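Local structure of F-actin-capping protein subunit alpha (Dictyostelium discoideum, 4AKR) at residues Y51-M56 / I68-E73; E112-A117 / A215-T220; N160-G165 / H193-G198. The protein caps the fast-growing barbed ends of actin filaments independently of calcium, blocking subunit exchange there without severing the filaments. All coordinates share one frame; numbering follows the deposited sequence.

Contact 1 (Y51-M56 / I68-E73); sequences YNTSQM and ITKEGE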
ATOM      1  N   TYR A  51       5.901 -16.494  -3.310  1.00 18.04           N
ATOM      2  CA  TYR A  51       5.809 -15.538  -2.213  1.00 17.67           C
ATOM      3  C   TYR A  51       6.935 -15.772  -1.199  1.00 18.58           C
ATOM      4  O   TYR A  51       7.728 -14.869  -0.916  1.00 19.19           O
ATOM      5  CB  TYR A  51       4.462 -15.683  -1.494  1.00 18.22           C
ATOM      6  CG  TYR A  51       4.288 -14.744  -0.322  1.00 17.45           C
ATOM      7  CD1 TYR A  51       3.846 -13.431  -0.510  1.00 18.38           C
ATOM      8  CD2 TYR A  51       4.601 -15.154   0.973  1.00 17.94           C
ATOM      9  CE1 TYR A  51       3.722 -12.557   0.560  1.00 18.67           C
ATOM     10  CE2 TYR A  51       4.482 -14.290   2.050  1.00 18.54           C
ATOM     11  CZ  TYR A  51       4.040 -12.995   1.839  1.00 19.19           C
ATOM     12  OH  TYR A  51       3.892 -12.150   2.912  1.00 21.54           O
ATOM     13  N   ASN A  52       6.996 -16.987  -0.657  1.00 17.70           N
ATOM     14  CA  ASN A  52       8.006 -17.322   0.339  1.00 19.54           C
ATOM     15  C   ASN A  52       9.413 -16.932  -0.085  1.00 20.31           C
ATOM     16  O   ASN A  52      10.131 -16.266   0.660  1.00 20.96           O
ATOM     17  CB  ASN A  52       7.993 -18.819   0.661  1.00 18.95           C
ATOM     18  CG  ASN A  52       6.755 -19.247   1.407  1.00 18.27           C
ATOM     19  OD1 ASN A  52       6.209 -18.491   2.213  1.00 19.50           O
ATOM     20  ND2 ASN A  52       6.312 -20.474   1.159  1.00 16.31           N
ATOM     21  N   THR A  53       9.801 -17.345  -1.285  1.00 19.99           N
ATOM     22  CA  THR A  53      11.141 -17.054  -1.772  1.00 20.49           C
ATOM     23  C   THR A  53      11.396 -15.592  -2.125  1.00 18.08           C
ATOM     24  O   THR A  53      12.494 -15.097  -1.901  1.00 19.13           O
ATOM     25  CB  THR A  53      11.495 -17.944  -2.985  1.00 20.68           C
ATOM     26  OG1 THR A  53      10.446 -17.867  -3.954  1.00 23.08           O
ATOM     27  CG2 THR A  53      11.665 -19.395  -2.554  1.00 20.35           C
ATOM     28  N   SER A  54      10.403 -14.892  -2.665  1.00 18.26           N
ATOM     29  CA  SER A  54      10.617 -13.490  -3.014  1.00 18.12           C
ATOM     30  C   SER A  54      10.617 -12.610  -1.771  1.00 16.05           C
ATOM     31  O   SER A  54      11.225 -11.545  -1.762  1.00 17.39           O
ATOM     32  CB  SER A  54       9.568 -13.012  -4.029  1.00 20.96           C
ATOM     33  OG  SER A  54       8.253 -13.264  -3.584  1.00 25.03           O
ATOM     34  N   GLN A  55       9.941 -13.064  -0.723  1.00 14.81           N
ATOM     35  CA  GLN A  55       9.899 -12.341   0.548  1.00 13.89           C
ATOM     36  C   GLN A  55      11.137 -12.716   1.357  1.00 13.97           C
ATOM     37  O   GLN A  55      11.486 -12.041   2.332  1.00 11.96           O
ATOM     38  CB  GLN A  55       8.667 -12.744   1.356  1.00 14.78           C
ATOM     39  CG  GLN A  55       7.374 -12.149   0.866  1.00 19.30           C
ATOM     40  CD  GLN A  55       7.258 -10.675   1.201  1.00 19.65           C
ATOM     41  OE1 GLN A  55       7.433 -10.276   2.355  1.00 19.38           O
ATOM     42  NE2 GLN A  55       6.951  -9.862   0.197  1.00 19.00           N
ATOM     43  N   MET A  56      11.799 -13.797   0.942  1.00 12.14           N
ATOM     44  CA  MET A  56      12.975 -14.284   1.643  1.00 12.52           C
ATOM     45  C   MET A  56      12.620 -14.486   3.122  1.00 12.56           C
ATOM     46  O   MET A  56      13.242 -13.913   4.018  1.00 11.91           O
ATOM     47  CB  MET A  56      14.143 -13.299   1.511  1.00 14.94           C
ATOM     48  CG  MET A  56      14.502 -12.930   0.068  1.00 15.70           C
ATOM     49  SD  MET A  56      16.203 -12.343  -0.126  1.00 18.60           S
ATOM     50  CE  MET A  56      16.127 -10.738   0.593  1.00 18.09           C
ATOM     51  N   ILE A  68      14.963 -18.565   3.212  1.00 16.72           N
ATOM     52  CA  ILE A  68      14.413 -19.332   2.101  1.00 18.76           C
ATOM     53  C   ILE A  68      14.426 -18.349   0.924  1.00 20.59           C
ATOM     54  O   ILE A  68      13.629 -17.404   0.890  1.00 20.27           O
ATOM     55  CB  ILE A  68      12.955 -19.773   2.364  1.00 18.91           C
ATOM     56  CG1 ILE A  68      12.891 -20.720   3.570  1.00 15.73           C
ATOM     57  CG2 ILE A  68      12.383 -20.430   1.114  1.00 19.58           C
ATOM     58  CD1 ILE A  68      13.733 -21.969   3.427  1.00 16.75           C
ATOM     59  N   THR A  69      15.335 -18.564  -0.025  1.00 20.28           N
ATOM     60  CA  THR A  69      15.465 -17.677  -1.183  1.00 21.16           C
ATOM     61  C   THR A  69      15.596 -18.464  -2.476  1.00 21.07           C
ATOM     62  O   THR A  69      15.794 -19.675  -2.451  1.00 21.83           O
ATOM     63  CB  THR A  69      16.719 -16.805  -1.073  1.00 21.44           C
ATOM     64  OG1 THR A  69      17.874 -17.605  -1.371  1.00 21.61           O
ATOM     65  CG2 THR A  69      16.848 -16.230   0.340  1.00 19.38           C
ATOM     66  N   LYS A  70      15.494 -17.771  -3.606  1.00 20.99           N
ATOM     67  CA  LYS A  70      15.618 -18.436  -4.899  1.00 21.73           C
ATOM     68  C   LYS A  70      17.085 -18.717  -5.164  1.00 21.99           C
ATOM     69  O   LYS A  70      17.421 -19.672  -5.858  1.00 22.04           O
ATOM     70  CB  LYS A  70      15.068 -17.568  -6.029  1.00 22.98           C
ATOM     71  CG  LYS A  70      13.580 -17.253  -5.934  1.00 26.18           C
ATOM     72  CD  LYS A  70      13.132 -16.369  -7.098  1.00 28.31           C
ATOM     73  CE  LYS A  70      11.709 -15.840  -6.908  1.00 30.31           C
ATOM     74  NZ  LYS A  70      11.296 -14.963  -8.048  1.00 33.33           N
ATOM     75  N   GLU A  71      17.960 -17.885  -4.609  1.00 21.91           N
ATOM     76  CA  GLU A  71      19.389 -18.075  -4.815  1.00 24.40           C
ATOM     77  C   GLU A  71      19.929 -19.287  -4.068  1.00 24.49           C
ATOM     78  O   GLU A  71      20.992 -19.800  -4.409  1.00 25.44           O
ATOM     79  CB  GLU A  71      20.178 -16.836  -4.401  1.00 26.06           C
ATOM     80  CG  GLU A  71      21.668 -16.969  -4.713  1.00 29.79           C
ATOM     81  CD  GLU A  71      21.941 -17.176  -6.195  1.00 31.71           C
ATOM     82  OE1 GLU A  71      21.109 -16.751  -7.029  1.00 34.10           O
ATOM     83  OE2 GLU A  71      22.994 -17.755  -6.531  1.00 31.49           O
ATOM     84  N   GLY A  72      19.206 -19.740  -3.050  1.00 23.99           N
ATOM     85  CA  GLY A  72      19.650 -20.901  -2.301  1.00 23.97           C
ATOM     86  C   GLY A  72      18.824 -22.127  -2.646  1.00 25.83           C
ATOM     87  O   GLY A  72      19.020 -23.207  -2.083  1.00 25.91           O
ATOM     88  N   GLU A  73      17.890 -21.953  -3.577  1.00 24.57           N
ATOM     89  CA  GLU A  73      17.010 -23.033  -4.006  1.00 25.57           C
ATOM     90  C   GLU A  73      17.760 -24.101  -4.812  1.00 25.29           C
ATOM     91  O   GLU A  73      18.333 -23.812  -5.853  1.00 23.45           O
ATOM     92  CB  GLU A  73      15.858 -22.446  -4.835  1.00 26.41           C
ATOM     93  CG  GLU A  73      14.779 -23.439  -5.226  1.00 28.32           C
ATOM     94  CD  GLU A  73      13.525 -22.755  -5.759  1.00 29.74           C
ATOM     95  OE1 GLU A  73      12.882 -22.015  -4.991  1.00 30.94           O
ATOM     96  OE2 GLU A  73      13.179 -22.957  -6.939  1.00 29.86           O
TER

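Contact 2 (E112-A117 / A215-T220); sequences EQYRAA and ADAQST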
ATOM      1  N   GLU A 112      35.052 -21.546  -1.728  1.00 25.13           N
ATOM      2  CA  GLU A 112      34.486 -21.462  -0.384  1.00 23.12           C
ATOM      3  C   GLU A 112      35.203 -20.478   0.529  1.00 22.13           C
ATOM      4  O   GLU A 112      34.585 -19.922   1.433  1.00 22.09           O
ATOM      5  CB  GLU A 112      34.468 -22.863   0.242  1.00 22.18           C
ATOM      6  CG  GLU A 112      34.056 -22.951   1.714  1.00 23.20           C
ATOM      7  CD  GLU A 112      32.668 -22.399   2.003  1.00 23.16           C
ATOM      8  OE1 GLU A 112      31.863 -22.254   1.058  1.00 23.87           O
ATOM      9  OE2 GLU A 112      32.386 -22.123   3.188  1.00 22.77           O
ATOM     10  N   GLN A 113      36.496 -20.254   0.302  1.00 22.08           N
ATOM     11  CA  GLN A 113      37.235 -19.322   1.149  1.00 22.00           C
ATOM     12  C   GLN A 113      36.750 -17.899   0.925  1.00 20.97           C
ATOM     13  O   GLN A 113      36.823 -17.061   1.821  1.00 20.87           O
ATOM     14  CB  GLN A 113      38.748 -19.412   0.897  1.00 23.53           C
ATOM     15  CG  GLN A 113      39.356 -20.746   1.333  1.00 26.30           C
ATOM     16  CD  GLN A 113      40.874 -20.714   1.455  1.00 28.91           C
ATOM     17  OE1 GLN A 113      41.500 -21.731   1.750  1.00 29.92           O
ATOM     18  NE2 GLN A 113      41.471 -19.542   1.240  1.00 29.24           N
ATOM     19  N   TYR A 114      36.258 -17.628  -0.277  1.00 20.79           N
ATOM     20  CA  TYR A 114      35.731 -16.304  -0.585  1.00 20.02           C
ATOM     21  C   TYR A 114      34.344 -16.188   0.022  1.00 17.04           C
ATOM     22  O   TYR A 114      34.021 -15.195   0.658  1.00 17.32           O
ATOM     23  CB  TYR A 114      35.685 -16.077  -2.109  1.00 21.81           C
ATOM     24  CG  TYR A 114      37.037 -15.695  -2.669  1.00 23.62           C
ATOM     25  CD1 TYR A 114      37.589 -14.441  -2.403  1.00 25.23           C
ATOM     26  CD2 TYR A 114      37.805 -16.612  -3.388  1.00 25.41           C
ATOM     27  CE1 TYR A 114      38.879 -14.107  -2.833  1.00 26.99           C
ATOM     28  CE2 TYR A 114      39.095 -16.291  -3.824  1.00 27.33           C
ATOM     29  CZ  TYR A 114      39.625 -15.037  -3.540  1.00 29.50           C
ATOM     30  OH  TYR A 114      40.903 -14.720  -3.947  1.00 30.79           O
ATOM     31  N   ARG A 115      33.529 -17.219  -0.156  1.00 15.99           N
ATOM     32  CA  ARG A 115      32.190 -17.186   0.394  1.00 16.41           C
ATOM     33  C   ARG A 115      32.289 -17.029   1.916  1.00 18.21           C
ATOM     34  O   ARG A 115      31.588 -16.207   2.505  1.00 18.19           O
ATOM     35  CB  ARG A 115      31.439 -18.470   0.044  1.00 15.84           C
ATOM     36  CG  ARG A 115      29.925 -18.371   0.224  1.00 15.68           C
ATOM     37  CD  ARG A 115      29.320 -19.729   0.529  1.00 13.28           C
ATOM     38  NE  ARG A 115      29.831 -20.229   1.799  1.00 14.42           N
ATOM     39  CZ  ARG A 115      29.459 -19.770   2.990  1.00 11.54           C
ATOM     40  NH1 ARG A 115      28.554 -18.806   3.092  1.00  9.64           N
ATOM     41  NH2 ARG A 115      30.037 -20.242   4.075  1.00 10.77           N
ATOM     42  N   ALA A 116      33.177 -17.805   2.543  1.00 17.93           N
ATOM     43  CA  ALA A 116      33.359 -17.770   4.000  1.00 17.07           C
ATOM     44  C   ALA A 116      33.851 -16.413   4.487  1.00 16.11           C
ATOM     45  O   ALA A 116      33.398 -15.916   5.512  1.00 16.39           O
ATOM     46  CB  ALA A 116      34.330 -18.876   4.444  1.00 15.98           C
ATOM     47  N   ALA A 117      34.791 -15.819   3.763  1.00 16.33           N
ATOM     48  CA  ALA A 117      35.289 -14.504   4.138  1.00 15.91           C
ATOM     49  C   ALA A 117      34.155 -13.480   4.014  1.00 15.43           C
ATOM     50  O   ALA A 117      34.051 -12.572   4.835  1.00 17.81           O
ATOM     51  CB  ALA A 117      36.457 -14.112   3.258  1.00 17.41           C
ATOM     52  N   ALA A 215      41.381  -8.390  -3.813  1.00 25.21           N
ATOM     53  CA  ALA A 215      42.710  -8.873  -3.438  1.00 23.26           C
ATOM     54  C   ALA A 215      42.576 -10.180  -2.656  1.00 23.98           C
ATOM     55  O   ALA A 215      41.931 -11.128  -3.116  1.00 25.10           O
ATOM     56  CB  ALA A 215      43.418  -7.822  -2.587  1.00 21.42           C
ATOM     57  N   ASP A 216      43.195 -10.234  -1.478  1.00 22.75           N
ATOM     58  CA  ASP A 216      43.102 -11.417  -0.634  1.00 22.42           C
ATOM     59  C   ASP A 216      41.666 -11.507  -0.100  1.00 21.17           C
ATOM     60  O   ASP A 216      41.065 -10.494   0.252  1.00 20.83           O
ATOM     61  CB  ASP A 216      44.104 -11.340   0.526  1.00 21.36           C
ATOM     62  CG  ASP A 216      43.969 -10.066   1.337  1.00 24.70           C
ATOM     63  OD1 ASP A 216      44.546  -9.024   0.943  1.00 23.56           O
ATOM     64  OD2 ASP A 216      43.270 -10.106   2.372  1.00 24.36           O
ATOM     65  N   ALA A 217      41.130 -12.725  -0.062  1.00 21.65           N
ATOM     66  CA  ALA A 217      39.764 -13.001   0.391  1.00 21.69           C
ATOM     67  C   ALA A 217      39.275 -12.139   1.556  1.00 22.84           C
ATOM     68  O   ALA A 217      38.213 -11.510   1.463  1.00 24.00           O
ATOM     69  CB  ALA A 217      39.629 -14.481   0.743  1.00 19.61           C
ATOM     70  N   GLN A 218      40.038 -12.107   2.646  1.00 22.62           N
ATOM     71  CA  GLN A 218      39.656 -11.307   3.810  1.00 21.62           C
ATOM     72  C   GLN A 218      39.401  -9.844   3.440  1.00 21.05           C
ATOM     73  O   GLN A 218      38.381  -9.266   3.826  1.00 20.38           O
ATOM     74  CB  GLN A 218      40.738 -11.363   4.893  1.00 20.96           C
ATOM     75  CG  GLN A 218      40.855 -12.692   5.642  1.00 24.04           C
ATOM     76  CD  GLN A 218      41.690 -13.733   4.908  1.00 24.82           C
ATOM     77  OE1 GLN A 218      42.448 -13.413   3.985  1.00 23.78           O
ATOM     78  NE2 GLN A 218      41.570 -14.987   5.333  1.00 24.24           N
ATOM     79  N   SER A 219      40.334  -9.253   2.697  1.00 19.70           N
ATOM     80  CA  SER A 219      40.232  -7.852   2.273  1.00 20.67           C
ATOM     81  C   SER A 219      39.072  -7.617   1.318  1.00 19.14           C
ATOM     82  O   SER A 219      38.293  -6.684   1.495  1.00 21.05           O
ATOM     83  CB  SER A 219      41.526  -7.403   1.584  1.00 17.84           C
ATOM     84  OG  SER A 219      42.608  -7.400   2.494  1.00 22.84           O
ATOM     85  N   THR A 220      38.983  -8.462   0.299  1.00 19.55           N
ATOM     86  CA  THR A 220      37.935  -8.375  -0.708  1.00 18.66           C
ATOM     87  C   THR A 220      36.573  -8.287  -0.032  1.00 18.66           C
ATOM     88  O   THR A 220      35.723  -7.482  -0.419  1.00 19.35           O
ATOM     89  CB  THR A 220      37.975  -9.615  -1.626  1.00 18.33           C
ATOM     90  OG1 THR A 220      39.258  -9.697  -2.249  1.00 21.23           O
ATOM     91  CG2 THR A 220      36.922  -9.531  -2.700  1.00 21.19           C
TER

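Contact 3 (N160-G165 / H193-G198); sequences NAFYSG and HYFEDG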
ATOM      1  N   ASN A 160      -1.494  -5.916  16.805  1.00 27.70           N
ATOM      2  CA  ASN A 160      -2.159  -5.137  17.853  1.00 27.83           C
ATOM      3  C   ASN A 160      -1.914  -3.656  17.670  1.00 27.39           C
ATOM      4  O   ASN A 160      -2.688  -2.824  18.147  1.00 28.38           O
ATOM      5  CB  ASN A 160      -1.674  -5.552  19.242  1.00 29.15           C
ATOM      6  CG  ASN A 160      -2.239  -6.885  19.681  1.00 32.44           C
ATOM      7  OD1 ASN A 160      -1.829  -7.437  20.706  1.00 35.34           O
ATOM      8  ND2 ASN A 160      -3.189  -7.413  18.915  1.00 32.12           N
ATOM      9  N   ALA A 161      -0.823  -3.324  16.997  1.00 24.22           N
ATOM     10  CA  ALA A 161      -0.505  -1.936  16.740  1.00 23.17           C
ATOM     11  C   ALA A 161      -0.869  -1.617  15.286  1.00 23.07           C
ATOM     12  O   ALA A 161      -0.564  -0.541  14.782  1.00 23.29           O
ATOM     13  CB  ALA A 161       0.966  -1.687  16.993  1.00 22.81           C
ATOM     14  N   PHE A 162      -1.507  -2.576  14.622  1.00 22.39           N
ATOM     15  CA  PHE A 162      -1.948  -2.422  13.235  1.00 25.59           C
ATOM     16  C   PHE A 162      -0.877  -2.127  12.187  1.00 23.56           C
ATOM     17  O   PHE A 162      -1.121  -1.362  11.257  1.00 23.98           O
ATOM     18  CB  PHE A 162      -2.996  -1.323  13.155  1.00 28.09           C
ATOM     19  CG  PHE A 162      -4.221  -1.603  13.954  1.00 31.84           C
ATOM     20  CD1 PHE A 162      -5.219  -2.435  13.450  1.00 32.45           C
ATOM     21  CD2 PHE A 162      -4.379  -1.041  15.217  1.00 31.65           C
ATOM     22  CE1 PHE A 162      -6.361  -2.701  14.194  1.00 34.85           C
ATOM     23  CE2 PHE A 162      -5.514  -1.299  15.971  1.00 33.33           C
ATOM     24  CZ  PHE A 162      -6.512  -2.131  15.459  1.00 33.94           C
ATOM     25  N   TYR A 163       0.303  -2.712  12.314  1.00 21.78           N
ATOM     26  CA  TYR A 163       1.314  -2.446  11.315  1.00 20.31           C
ATOM     27  C   TYR A 163       2.296  -3.577  11.124  1.00 21.17           C
ATOM     28  O   TYR A 163       2.446  -4.447  11.990  1.00 20.57           O
ATOM     29  CB  TYR A 163       2.076  -1.160  11.639  1.00 21.41           C
ATOM     30  CG  TYR A 163       3.103  -1.286  12.740  1.00 22.68           C
ATOM     31  CD1 TYR A 163       4.420  -1.631  12.449  1.00 22.37           C
ATOM     32  CD2 TYR A 163       2.763  -1.051  14.065  1.00 24.55           C
ATOM     33  CE1 TYR A 163       5.371  -1.737  13.446  1.00 23.54           C
ATOM     34  CE2 TYR A 163       3.716  -1.155  15.079  1.00 25.49           C
ATOM     35  CZ  TYR A 163       5.019  -1.498  14.758  1.00 24.20           C
ATOM     36  OH  TYR A 163       5.965  -1.584  15.753  1.00 24.35           O
ATOM     37  N   SER A 164       2.952  -3.563   9.967  1.00 19.58           N
ATOM     38  CA  SER A 164       3.953  -4.568   9.633  1.00 18.72           C
ATOM     39  C   SER A 164       4.953  -3.940   8.684  1.00 17.22           C
ATOM     40  O   SER A 164       4.722  -2.856   8.143  1.00 18.04           O
ATOM     41  CB  SER A 164       3.309  -5.790   8.962  1.00 18.01           C
ATOM     42  OG  SER A 164       2.840  -5.487   7.662  1.00 13.94           O
ATOM     43  N   GLY A 165       6.074  -4.620   8.490  1.00 17.22           N
ATOM     44  CA  GLY A 165       7.083  -4.108   7.592  1.00 14.61           C
ATOM     45  C   GLY A 165       8.141  -5.143   7.300  1.00 15.62           C
ATOM     46  O   GLY A 165       8.259  -6.138   8.005  1.00 13.95           O
ATOM     47  N   HIS A 193       3.221  -1.456   6.094  1.00 11.96           N
ATOM     48  CA  HIS A 193       1.775  -1.550   6.043  1.00 11.10           C
ATOM     49  C   HIS A 193       1.190  -1.111   7.386  1.00 13.77           C
ATOM     50  O   HIS A 193       1.498  -1.692   8.435  1.00 11.21           O
ATOM     51  CB  HIS A 193       1.389  -3.007   5.747  1.00  9.24           C
ATOM     52  CG  HIS A 193      -0.086  -3.267   5.721  1.00  9.51           C
ATOM     53  ND1 HIS A 193      -1.002  -2.353   5.243  1.00 13.43           N
ATOM     54  CD2 HIS A 193      -0.797  -4.373   6.045  1.00  6.89           C
ATOM     55  CE1 HIS A 193      -2.211  -2.887   5.274  1.00 11.26           C
ATOM     56  NE2 HIS A 193      -2.114  -4.113   5.756  1.00  8.19           N
ATOM     57  N   TYR A 194       0.360  -0.074   7.339  1.00 14.75           N
ATOM     58  CA  TYR A 194      -0.305   0.455   8.523  1.00 17.66           C
ATOM     59  C   TYR A 194      -1.793   0.321   8.251  1.00 18.11           C
ATOM     60  O   TYR A 194      -2.284   0.802   7.233  1.00 16.78           O
ATOM     61  CB  TYR A 194       0.044   1.924   8.732  1.00 20.43           C
ATOM     62  CG  TYR A 194      -0.647   2.513   9.936  1.00 24.90           C
ATOM     63  CD1 TYR A 194      -1.923   3.063   9.820  1.00 26.98           C
ATOM     64  CD2 TYR A 194      -0.048   2.488  11.197  1.00 26.81           C
ATOM     65  CE1 TYR A 194      -2.591   3.571  10.923  1.00 28.95           C
ATOM     66  CE2 TYR A 194      -0.708   3.003  12.316  1.00 29.18           C
ATOM     67  CZ  TYR A 194      -1.985   3.545  12.167  1.00 31.02           C
ATOM     68  OH  TYR A 194      -2.664   4.075  13.248  1.00 33.66           O
ATOM     69  N   PHE A 195      -2.522  -0.324   9.153  1.00 18.81           N
ATOM     70  CA  PHE A 195      -3.935  -0.522   8.899  1.00 21.03           C
ATOM     71  C   PHE A 195      -4.938  -0.250  10.018  1.00 22.05           C
ATOM     72  O   PHE A 195      -5.860  -1.036  10.231  1.00 22.64           O
ATOM     73  CB  PHE A 195      -4.141  -1.935   8.335  1.00 21.02           C
ATOM     74  CG  PHE A 195      -3.429  -3.015   9.110  1.00 20.55           C
ATOM     75  CD1 PHE A 195      -2.087  -3.297   8.857  1.00 19.88           C
ATOM     76  CD2 PHE A 195      -4.097  -3.748  10.090  1.00 19.75           C
ATOM     77  CE1 PHE A 195      -1.417  -4.298   9.567  1.00 20.57           C
ATOM     78  CE2 PHE A 195      -3.442  -4.751  10.808  1.00 20.16           C
ATOM     79  CZ  PHE A 195      -2.099  -5.027  10.547  1.00 22.47           C
ATOM     80  N   GLU A 196      -4.768   0.855  10.734  1.00 23.54           N
ATOM     81  CA  GLU A 196      -5.736   1.200  11.768  1.00 24.98           C
ATOM     82  C   GLU A 196      -6.707   2.161  11.108  1.00 23.92           C
ATOM     83  O   GLU A 196      -6.319   3.245  10.683  1.00 24.40           O
ATOM     84  CB  GLU A 196      -5.080   1.877  12.969  1.00 26.03           C
ATOM     85  CG  GLU A 196      -6.111   2.271  14.024  1.00 30.66           C
ATOM     86  CD  GLU A 196      -5.496   2.638  15.357  1.00 33.94           C
ATOM     87  OE1 GLU A 196      -4.266   2.482  15.503  1.00 34.36           O
ATOM     88  OE2 GLU A 196      -6.249   3.076  16.262  1.00 36.51           O
ATOM     89  N   ASP A 197      -7.965   1.748  11.011  1.00 25.25           N
ATOM     90  CA  ASP A 197      -9.004   2.560  10.372  1.00 24.68           C
ATOM     91  C   ASP A 197      -8.577   2.962   8.978  1.00 22.00           C
ATOM     92  O   ASP A 197      -8.730   4.107   8.572  1.00 22.52           O
ATOM     93  CB  ASP A 197      -9.305   3.814  11.190  1.00 26.84           C
ATOM     94  CG  ASP A 197      -9.776   3.485  12.584  1.00 29.93           C
ATOM     95  OD1 ASP A 197     -10.735   2.687  12.720  1.00 30.52           O
ATOM     96  OD2 ASP A 197      -9.178   4.023  13.537  1.00 31.21           O
ATOM     97  N   GLY A 198      -8.036   2.002   8.247  1.00 20.10           N
ATOM     98  CA  GLY A 198      -7.598   2.278   6.901  1.00 18.22           C
ATOM     99  C   GLY A 198      -6.516   1.315   6.490  1.00 18.03           C
ATOM    100  O   GLY A 198      -6.261   0.311   7.163  1.00 17.95           O
TER

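Contact 1 (Y51-M56 / I68-E73)
A Schellman motif ends helix 44-55 where it meets segment 68-73, the loop after strand 64-67 and the first residue of strand 73-75. Met-56, with positive phi (54°), is the C-prime residue: Val-57 N returns to Asn-52 O, and Met-56 N makes a weak bond to Thr-53 O. The turn brings Met-56 CA to Ile-68 O at 3.3 Å, a CA-H...O contact with 163° at the hydrogen; no conventional hydrogen bond joins the two segments. Thr-53 is most engaged in the packing. Its OG1 lies between the backbone N and carbonyl carbon (chi1 51°), bonded to Arg-49 O one turn back, so CG2 is directed at the loop, where it meets Ile-68 CG2 at 3.9 Å. Across its other flank runs the extended Lys-70 chain, nearly at right angles, with Lys-70 CG 3.7 Å from Thr-53 CB. Glu-73 OE1 touches Thr-53 CG2 as well, but its carboxylate is held by Arg-49 and Tyr-79. Beyond the helix end, the SD of Met-56, whose chain bends at chi3, rests 4.0 Å from Thr-69 CG2, while Thr-69 OG1 bonds to Tyr-138 OH. The whole is a helix C-terminus closed by a Schellman turn and packed against an inter-strand loop.

Contact 2 (E112-A117 / A215-T220)
Two helices meet close to their N-termini here: 112-117 is the first part of helix 112-129, and 217-220 the first turn of helix 217-248. The backbones come near at two points, Tyr-114 with Ala-217 (CA atoms 5.3 Å apart) and Ala-117 with Gln-218. No hydrogen bond crosses. Ala-217 points its methyl at the other helix, and this CB sits 3.7 Å from Tyr-114 CE1. The tyrosine reaches it because CG is anti to the carbonyl carbon (chi1 -80°), which lays the CD1-CE1 side of the ring along Ala-217; CE1 also comes within 3.5 Å of Ala-217 CA. Ala-117 adds a second methyl, its CB 3.6 Å from Ala-217 O. Asp-216 is the N-cap of the second helix. Its OD2 takes two donors from Ser-219: the backbone N, at 3.1 Å from OD2 and from above the carboxylate plane, and OG on the syn lone pair. On the far side of the first helix, Arg-115 grips Glu-112 side-on, NE to OE1 and NH2 to OE2, both nearly in the guanidinium plane; its NH1 has further partners in Asp-119 and in Val-137 O of strand 134-142. Tyr-114 also meets Phe-175, at the end of strand 163-175, edge-to-face and touches Pro-177 in the loop that follows, so the contact sits where both helices begin, beside one turn of the five-stranded antiparallel sheet.

Contact 3 (N160-G165 / H193-G198)
Phe-162 leaves a backbone of positive phi, the first position of a G1 beta bulge in which Phe-162 and Tyr-163 together face Lys-158. Its CB lies over the face of the Phe-195 ring, 4.3 Å from that centroid, a CH-pi contact. From there CG, anti to the carbonyl carbon (chi1 -61°), passes Glu-196 CB at 3.7 Å. The ring then parts its neighbours: CD1 comes to Phe-195 CD2 at 3.8 Å, whereas CD2 meets Glu-196 OE1 at 3.5 Å. CE2, further out, lies beside the same carboxylate. Glu-196, extended beyond CG, places that methylene over one face of the phenylalanine ring as a second CH-pi contact, with ring and carboxylate planes inclined to each other. The two phenylalanine rings are set obliquely.

Behind these rings the strands pair antiparallel. Phe-195 N donates to Phe-162 O at 2.7 Å, almost straight (169°) and in the carbonyl plane. Ser-164 and His-193 form a hydrogen-bonded pair: Ser-164 N reaches His-193 O in the carbonyl plane, while His-193 N approaches Ser-164 O from above its plane. Tyr-163 and Tyr-194 form the adjoining non-hydrogen-bonded pair, where Tyr-163 CA comes to 3.0 Å from His-193 O. Ser-164 OG, 3.5 Å from His-193 CB, bonds to Glu-22. The Phe-195 ring is placed by its crowded chi1 (48°) beneath Phe-162 O, which lies 3.2 Å from Phe-195 CD1.

Another protein chain of the assembly packs on Tyr-163, Tyr-194 and Phe-195, sets a basic side chain against Phe-195 as its cation-pi partner, and pairs with Gly-198 so that the sheet runs on across the interface. The chemistry thus implies a strand end fixed by backbone bonds, with aromatic rings serving both the hairpin and subunit association.

Contact 1 is the buried one, about 9 Å from the chain's centre to its own; contacts 2 and 3 are partly buried and lie on opposite sides of that centre, their own centres 42 Å apart. No two of them touch. Strand 163-175 relates all three: it supplies one segment of contact 3, meets Met-56 of contact 1 through Arg-168 and Val-170, and ends at Phe-175 against the tyrosine of contact 2. Contacts 1 and 2 have no conventional hydrogen bond between segments: contact 1 packs a helix C-terminus on a loop and contact 2 the starts of two helices on each other, whereas contact 3 is zipped by backbone bonds. Another protein chain touches contact 3 alone.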